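Local coordinates for protein putative metal-dependent phosphoesterase (Bifidobacterium adolescentis, PDB 3O0F) that hydrolyses phosphoesters at a site holding two iron ions and one zinc ion, where adenosine monophosphate also binds, at residues T32-A37 with E64-P69; Q123-T128 with A156-T161; D130-Q135 with A150-A155. All blocks are in the same frame, centred on the assembly; numbering follows the deposited sequence. Where two conformers were deposited one is given.

In the fold
Contact 1 is buried in the barrel-like PHP body, where two helices beside neighbouring parallel strands of the sheet meet; contacts 2 and 3 lie together farther along the chain, toward the AMP pocket. The nearest atoms of contacts 1 and 2 are about 17 Å apart, whereas contacts 2 and 3 have centres 8 Å apart and touch. Contact 3 is nested along the chain inside the loop closed by contact 2, and both engage helix 146-155 or the turn that ends it. Contact 1 rests on aliphatic side chains, contact 2 is a surface contact adding aromatic and proline carbons, and contact 3, partly buried, mixes alanine packing with an amide and a water bridge.

Contact 1: T32-A37 with E64-P69; sequences TLVEQA and EEIGLP. With EDO (1,2-ethanediol), chain G.
The middle of helix 30-39 passes the C-terminal end of helix 56-66 and the loop after it, with the CA atoms of E35 and I66 6.6 Å apart and those of V34 and L68 6.9 Å apart. G67, the first residue past helix 56-66 to leave helical angles, has a positive phi of 82°, and the turn leaves I66 and L68 both directed at helix 30-39. V34 is received between them. Its CG1 meets I66 CD1 at 3.8 Å, the two side chains crossing obliquely, and lies 4.1 Å from L68 CB. The extended chi2 of I66 (150°) carries CD1 onward to 3.9 Å from the backbone N of E35. L68 holds CG anti to its backbone N (chi1 -178°), so that CD2 reaches the next turn, touching A37 CB at 3.6 Å and V34 O also at 3.6 Å. On another side of the helix, Q36 OE1 accepts a hydrogen bond of 3.0 Å from O2 of an ethanediol, probably from the crystallisation liquor, which also bonds W262 and L271. L33, A37 and L68 all pack on V45 of strand 44-47. The contact thus joins adjacent beta-alpha units of the PHP barrel through aliphatic side chains that also touch backbone polar atoms of helix 30-39, implying cohesion by shape and exclusion of water, with the E35 carboxylate directed to its salt bridge with K39.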
# COMPACT_ATOMS: atom_id res chain seq x y z
N THR A 32 -4.50 14.26 -9.13
CA THR A 32 -3.33 14.09 -10.03
C THR A 32 -3.19 12.62 -10.46
O THR A 32 -2.97 12.33 -11.65
CB THR A 32 -2.07 14.62 -9.38
OG1 THR A 32 -2.23 16.04 -9.26
CG2 THR A 32 -0.80 14.30 -10.24
N LEU A 33 -3.39 11.70 -9.52
CA LEU A 33 -3.35 10.29 -9.84
C LEU A 33 -4.34 9.93 -10.95
O LEU A 33 -3.96 9.27 -11.91
CB LEU A 33 -3.60 9.45 -8.59
CG LEU A 33 -3.94 7.96 -8.77
CD1 LEU A 33 -2.74 7.19 -9.40
CD2 LEU A 33 -4.30 7.39 -7.44
N VAL A 34 -5.58 10.39 -10.84
CA VAL A 34 -6.62 10.05 -11.80
C VAL A 34 -6.37 10.67 -13.16
O VAL A 34 -6.52 10.00 -14.18
CB VAL A 34 -8.06 10.43 -11.26
CG1 VAL A 34 -9.08 10.33 -12.36
CG2 VAL A 34 -8.39 9.59 -10.00
N GLU A 35 -5.99 11.94 -13.16
CA GLU A 35 -5.65 12.68 -14.37
C GLU A 35 -4.50 12.01 -15.12
O GLU A 35 -4.58 11.80 -16.32
CB GLU A 35 -5.21 14.11 -14.01
CG GLU A 35 -4.56 14.90 -15.18
CD GLU A 35 -3.23 15.59 -14.81
OE1 GLU A 35 -2.76 15.50 -13.66
OE2 GLU A 35 -2.64 16.22 -15.69
N GLN A 36 -3.45 11.67 -14.39
CA GLN A 36 -2.29 11.03 -15.01
C GLN A 36 -2.60 9.60 -15.50
O GLN A 36 -2.20 9.24 -16.60
CB GLN A 36 -1.09 11.03 -14.08
CG GLN A 36 -0.54 12.47 -13.85
CD GLN A 36 0.76 12.45 -13.02
OE1 GLN A 36 1.14 11.43 -12.46
NE2 GLN A 36 1.46 13.60 -12.96
N ALA A 37 -3.33 8.83 -14.71
CA ALA A 37 -3.70 7.48 -15.11
C ALA A 37 -4.48 7.49 -16.43
O ALA A 37 -4.24 6.66 -17.29
CB ALA A 37 -4.50 6.77 -13.98
N GLU A 64 -14.99 10.89 -11.26
CA GLU A 64 -16.24 11.33 -11.88
C GLU A 64 -16.03 12.53 -12.77
O GLU A 64 -16.61 12.59 -13.83
CB GLU A 64 -17.31 11.65 -10.83
CG GLU A 64 -17.95 10.40 -10.22
CD GLU A 64 -18.68 10.68 -8.90
OE1 GLU A 64 -18.53 11.81 -8.37
OE2 GLU A 64 -19.38 9.76 -8.40
N GLU A 65 -15.23 13.49 -12.33
CA GLU A 65 -14.94 14.67 -13.14
C GLU A 65 -14.09 14.34 -14.36
O GLU A 65 -14.38 14.80 -15.44
CB GLU A 65 -14.30 15.79 -12.31
CG GLU A 65 -13.60 16.86 -13.15
N ILE A 66 -13.09 13.49 -14.20
CA ILE A 66 -12.14 13.20 -15.30
C ILE A 66 -12.64 12.06 -16.20
O ILE A 66 -12.26 11.98 -17.36
CB ILE A 66 -10.72 12.94 -14.71
CG1 ILE A 66 -10.18 14.26 -14.13
CG2 ILE A 66 -9.75 12.34 -15.71
CD1 ILE A 66 -9.23 14.08 -12.95
N GLY A 67 -13.49 11.18 -15.67
CA GLY A 67 -14.05 10.09 -16.47
C GLY A 67 -13.09 8.90 -16.55
O GLY A 67 -12.76 8.43 -17.63
N LEU A 68 -12.60 8.44 -15.40
CA LEU A 68 -11.78 7.25 -15.36
C LEU A 68 -12.28 6.41 -14.21
O LEU A 68 -12.31 6.89 -13.08
CB LEU A 68 -10.30 7.58 -15.14
CG LEU A 68 -9.37 6.37 -15.14
CD1 LEU A 68 -9.12 5.88 -16.55
CD2 LEU A 68 -8.09 6.77 -14.45
N PRO A 69 -12.65 5.18 -14.51
CA PRO A 69 -13.06 4.20 -13.51
C PRO A 69 -12.03 4.09 -12.39
O PRO A 69 -10.82 4.05 -12.65
CB PRO A 69 -13.09 2.88 -14.30
CG PRO A 69 -13.27 3.29 -15.71
CD PRO A 69 -12.61 4.60 -15.86
C1 EDO G . 4.12 8.79 -13.57
O1 EDO G . 4.96 7.82 -12.86
C2 EDO G . 4.46 10.25 -13.28
O2 EDO G . 3.97 10.68 -11.98

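Contact 2: Q123-T128 with A156-T161; sequences QDFPIT and AGVYET
Apolar contacts carry most of this surface junction, in which the chain leaving helix 97-124 meets the loop between helices 146-155 and 162-166. V158 is central to it: with CG1 anti to its backbone N (chi1 177°), the two methyls reach different partners. CG1 sits 3.8 Å from F125 CD1 and equally close to CE1 of that ring, the side chains crossing at about a right angle, and it also lies over one face of the Y159 ring, offset toward the rim. CG2 approaches the proline ring, 3.8 Å from P126 CD. An alanine in place of V158 would remove both methyls and would probably loosen F125 and P126 from the loop. I127 CD1 comes to 4.0 Å from A156 CB, while its side chain also packs on A152 and L153 of helix 146-155.

Backbone turns set these groups in place. P126 is the centre of an inverse gamma turn, in which I127 N bonds F125 O at 2.9 Å, and P126 O lies 3.5 Å from A156 CB. On the other segment G157 (phi 91°) closes helix 146-155 in a Schellman motif that sends the chain on to V158.

The polar end of Y159 is bonded outside the two segments: OH is 4.2 Å from F125 CZ but hydrogen-bonds to D168 OD2 and A169 N, which fixes the far end of its ring. The two segments are therefore joined by hydrophobic packing, while the hydrogen bonds described lie within a turn or run to D168 and A169, past the AMP-binding R162 and S163.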
# COMPACT_ATOMS: atom_id res chain seq x y z
N GLN A 123 19.15 13.48 17.72
CA GLN A 123 20.42 13.53 18.46
C GLN A 123 21.57 13.57 17.48
O GLN A 123 22.58 14.14 17.78
CB GLN A 123 20.63 12.29 19.34
CG GLN A 123 19.47 11.94 20.25
CD GLN A 123 19.03 13.11 21.10
OE1 GLN A 123 19.86 13.79 21.71
NE2 GLN A 123 17.73 13.36 21.15
N ASP A 124 21.43 12.93 16.33
CA ASP A 124 22.55 12.81 15.39
C ASP A 124 22.39 13.57 14.09
O ASP A 124 23.35 13.71 13.36
CB ASP A 124 22.81 11.33 15.09
CG ASP A 124 23.16 10.54 16.34
OD1 ASP A 124 23.67 11.16 17.29
OD2 ASP A 124 22.91 9.33 16.38
N PHE A 125 21.18 14.03 13.77
CA PHE A 125 20.90 14.68 12.49
C PHE A 125 20.12 15.98 12.69
O PHE A 125 19.39 16.13 13.66
CB PHE A 125 20.07 13.76 11.59
CG PHE A 125 20.79 12.52 11.13
CD1 PHE A 125 21.66 12.57 10.05
CD2 PHE A 125 20.58 11.30 11.76
CE1 PHE A 125 22.33 11.41 9.61
CE2 PHE A 125 21.25 10.13 11.33
CZ PHE A 125 22.13 10.20 10.26
N PRO A 126 20.23 16.92 11.76
CA PRO A 126 19.48 18.17 11.92
C PRO A 126 18.04 18.01 11.44
O PRO A 126 17.69 18.51 10.36
CB PRO A 126 20.25 19.15 11.03
CG PRO A 126 20.75 18.27 9.89
CD PRO A 126 21.01 16.89 10.50
N ILE A 127 17.22 17.33 12.24
CA ILE A 127 15.79 17.13 11.99
C ILE A 127 15.05 17.35 13.29
O ILE A 127 15.57 17.04 14.37
CB ILE A 127 15.49 15.70 11.50
CG1 ILE A 127 15.75 15.60 9.99
CG2 ILE A 127 14.03 15.31 11.78
CD1 ILE A 127 14.82 16.43 9.17
N THR A 128 13.84 17.89 13.20
CA THR A 128 12.96 18.07 14.36
C THR A 128 11.64 17.44 13.99
O THR A 128 11.37 17.16 12.82
CB THR A 128 12.76 19.57 14.69
OG1 THR A 128 12.11 20.23 13.59
CG2 THR A 128 14.14 20.28 14.97
N ALA A 156 16.34 18.66 4.63
CA ALA A 156 17.40 19.19 5.49
C ALA A 156 18.78 19.06 4.83
O ALA A 156 19.76 19.57 5.35
CB ALA A 156 17.39 18.48 6.85
N GLY A 157 18.85 18.34 3.71
CA GLY A 157 20.07 18.24 2.93
C GLY A 157 20.97 17.09 3.31
O GLY A 157 22.10 17.02 2.83
N VAL A 158 20.49 16.17 4.14
CA VAL A 158 21.33 15.07 4.62
C VAL A 158 21.51 14.00 3.56
O VAL A 158 22.57 13.35 3.53
CB VAL A 158 20.74 14.42 5.89
CG1 VAL A 158 21.61 13.22 6.35
CG2 VAL A 158 20.62 15.44 7.01
N TYR A 159 20.48 13.78 2.73
CA TYR A 159 20.50 12.77 1.63
C TYR A 159 19.97 13.39 0.33
O TYR A 159 19.25 14.38 0.38
CB TYR A 159 19.64 11.56 2.00
CG TYR A 159 20.11 10.77 3.19
CD1 TYR A 159 21.25 9.94 3.10
CD2 TYR A 159 19.42 10.81 4.40
CE1 TYR A 159 21.68 9.18 4.21
CE2 TYR A 159 19.85 10.08 5.50
CZ TYR A 159 20.98 9.27 5.40
OH TYR A 159 21.40 8.57 6.49
N GLU A 160 20.34 12.82 -0.82
CA GLU A 160 19.89 13.38 -2.12
C GLU A 160 18.44 12.97 -2.44
O GLU A 160 17.63 13.80 -2.87
CB GLU A 160 20.82 12.95 -3.28
N THR A 161 18.13 11.69 -2.21
CA THR A 161 16.82 11.12 -2.52
C THR A 161 16.20 10.46 -1.28
O THR A 161 16.89 10.14 -0.31
CB THR A 161 16.96 10.08 -3.68
OG1 THR A 161 15.68 9.78 -4.25
CG2 THR A 161 17.55 8.80 -3.22

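Contact 3: D130-Q135 with A150-A155; sequences DDVLAQ and ADALVA
This is a close helix-helix packing of helix 129-133, with the residues after it, against helix 146-155, consistent with the small side chain of A152: the CA atoms of A152 and V132 are 5.2 Å apart. Van der Waals contact with the methyl of A152 forms the centre. A152 CB is 3.9 Å from V132 CG2 and 3.8 Å from the carbonyl oxygen of D131, so backbone as well as side chain bears on it. The same alanine also packs on I127, which extends the apolar patch into the neighbouring loop.

Q135 supplies a second kind of packing, that of a bent glutamine chain laid along helix 146-155. With chi1 -63° and chi2 -58° the chain bends, putting CG 3.6 Å from the backbone N of A152. Its OE1 then lies 3.6 Å from D151 CB, and its NE2 3.6 Å from A155 CB one turn on. The amide therefore touches carbon, and its plane stands 75° from the carboxylate of D151.

The carboxylates of D131 and D151 have their main partners outside the two segments. D131 OD2 accepts a hydrogen bond from the backbone N of T128, the N-cap residue of the helix. D151 OD1 forms a salt bridge with NE of R162, a residue that binds AMP, so D151 is probably a second-shell residue that orients this arginine. The remaining link is through solvent: one water donates toward D151 OD2 at 2.6 Å and the backbone carbonyl O of Q135 at 2.8 Å, with more acceptors in reach than it has protons.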
# COMPACT_ATOMS: atom_id res chain seq x y z
N ASP A 130 8.93 18.99 13.86
CA ASP A 130 8.32 19.92 12.90
C ASP A 130 8.80 19.80 11.46
O ASP A 130 8.06 20.13 10.53
CB ASP A 130 8.52 21.38 13.33
CG ASP A 130 7.64 21.77 14.51
OD1 ASP A 130 6.75 20.99 14.90
OD2 ASP A 130 7.86 22.89 15.05
N ASP A 131 10.05 19.42 11.25
CA ASP A 131 10.51 19.22 9.88
C ASP A 131 9.76 18.03 9.28
O ASP A 131 9.37 18.05 8.11
CB ASP A 131 12.03 18.99 9.84
CG ASP A 131 12.82 20.13 10.47
OD1 ASP A 131 12.33 21.29 10.48
OD2 ASP A 131 13.95 19.87 10.97
N VAL A 132 9.50 17.02 10.10
CA VAL A 132 8.74 15.84 9.62
C VAL A 132 7.29 16.22 9.37
O VAL A 132 6.71 15.89 8.32
CB VAL A 132 8.82 14.65 10.58
CG1 VAL A 132 7.99 13.47 10.03
CG2 VAL A 132 10.28 14.25 10.80
N LEU A 133 6.70 16.91 10.33
CA LEU A 133 5.34 17.40 10.18
C LEU A 133 5.20 18.25 8.92
O LEU A 133 4.19 18.18 8.25
CB LEU A 133 4.88 18.19 11.42
CG LEU A 133 4.48 17.41 12.68
CD1 LEU A 133 3.91 18.39 13.73
CD2 LEU A 133 3.49 16.28 12.37
N ALA A 134 6.24 19.00 8.55
CA ALA A 134 6.23 19.72 7.27
C ALA A 134 6.11 18.84 6.04
O ALA A 134 5.67 19.33 4.97
CB ALA A 134 7.47 20.69 7.15
N GLN A 135 6.45 17.54 6.15
CA GLN A 135 6.41 16.62 4.99
C GLN A 135 5.11 15.80 4.94
O GLN A 135 4.88 15.05 3.97
CB GLN A 135 7.61 15.65 5.01
CG GLN A 135 8.98 16.31 4.89
CD GLN A 135 9.15 17.14 3.63
OE1 GLN A 135 8.68 16.76 2.56
NE2 GLN A 135 9.80 18.29 3.76
N ALA A 150 12.28 10.22 6.00
CA ALA A 150 13.24 10.28 4.89
C ALA A 150 13.12 11.61 4.16
O ALA A 150 14.12 12.27 3.92
CB ALA A 150 13.03 9.11 3.91
N ASP A 151 11.88 12.01 3.83
CA ASP A 151 11.64 13.30 3.19
C ASP A 151 12.20 14.49 4.00
O ASP A 151 12.77 15.41 3.41
CB ASP A 151 10.14 13.53 2.94
CG ASP A 151 9.56 12.58 1.87
OD1 ASP A 151 10.37 11.96 1.09
OD2 ASP A 151 8.29 12.44 1.80
N ALA A 152 12.01 14.48 5.32
CA ALA A 152 12.52 15.57 6.13
C ALA A 152 14.06 15.61 6.06
O ALA A 152 14.66 16.71 6.04
CB ALA A 152 12.04 15.47 7.57
N LEU A 153 14.69 14.44 5.97
CA LEU A 153 16.16 14.34 5.91
C LEU A 153 16.67 14.78 4.55
O LEU A 153 17.79 15.25 4.45
CB LEU A 153 16.68 12.91 6.22
CG LEU A 153 16.57 12.47 7.69
CD1 LEU A 153 16.58 10.95 7.80
CD2 LEU A 153 17.62 13.11 8.58
N VAL A 154 15.84 14.64 3.52
CA VAL A 154 16.18 15.18 2.19
C VAL A 154 15.98 16.70 2.19
O VAL A 154 16.86 17.43 1.74
CB VAL A 154 15.38 14.49 1.05
CG1 VAL A 154 15.62 15.20 -0.30
CG2 VAL A 154 15.72 13.00 0.99
N ALA A 155 14.86 17.20 2.74
CA ALA A 155 14.65 18.67 2.86
C ALA A 155 15.74 19.38 3.69
O ALA A 155 16.00 20.58 3.48
CB ALA A 155 13.29 18.98 3.45
O HOH W 1 6.18 13.99 1.75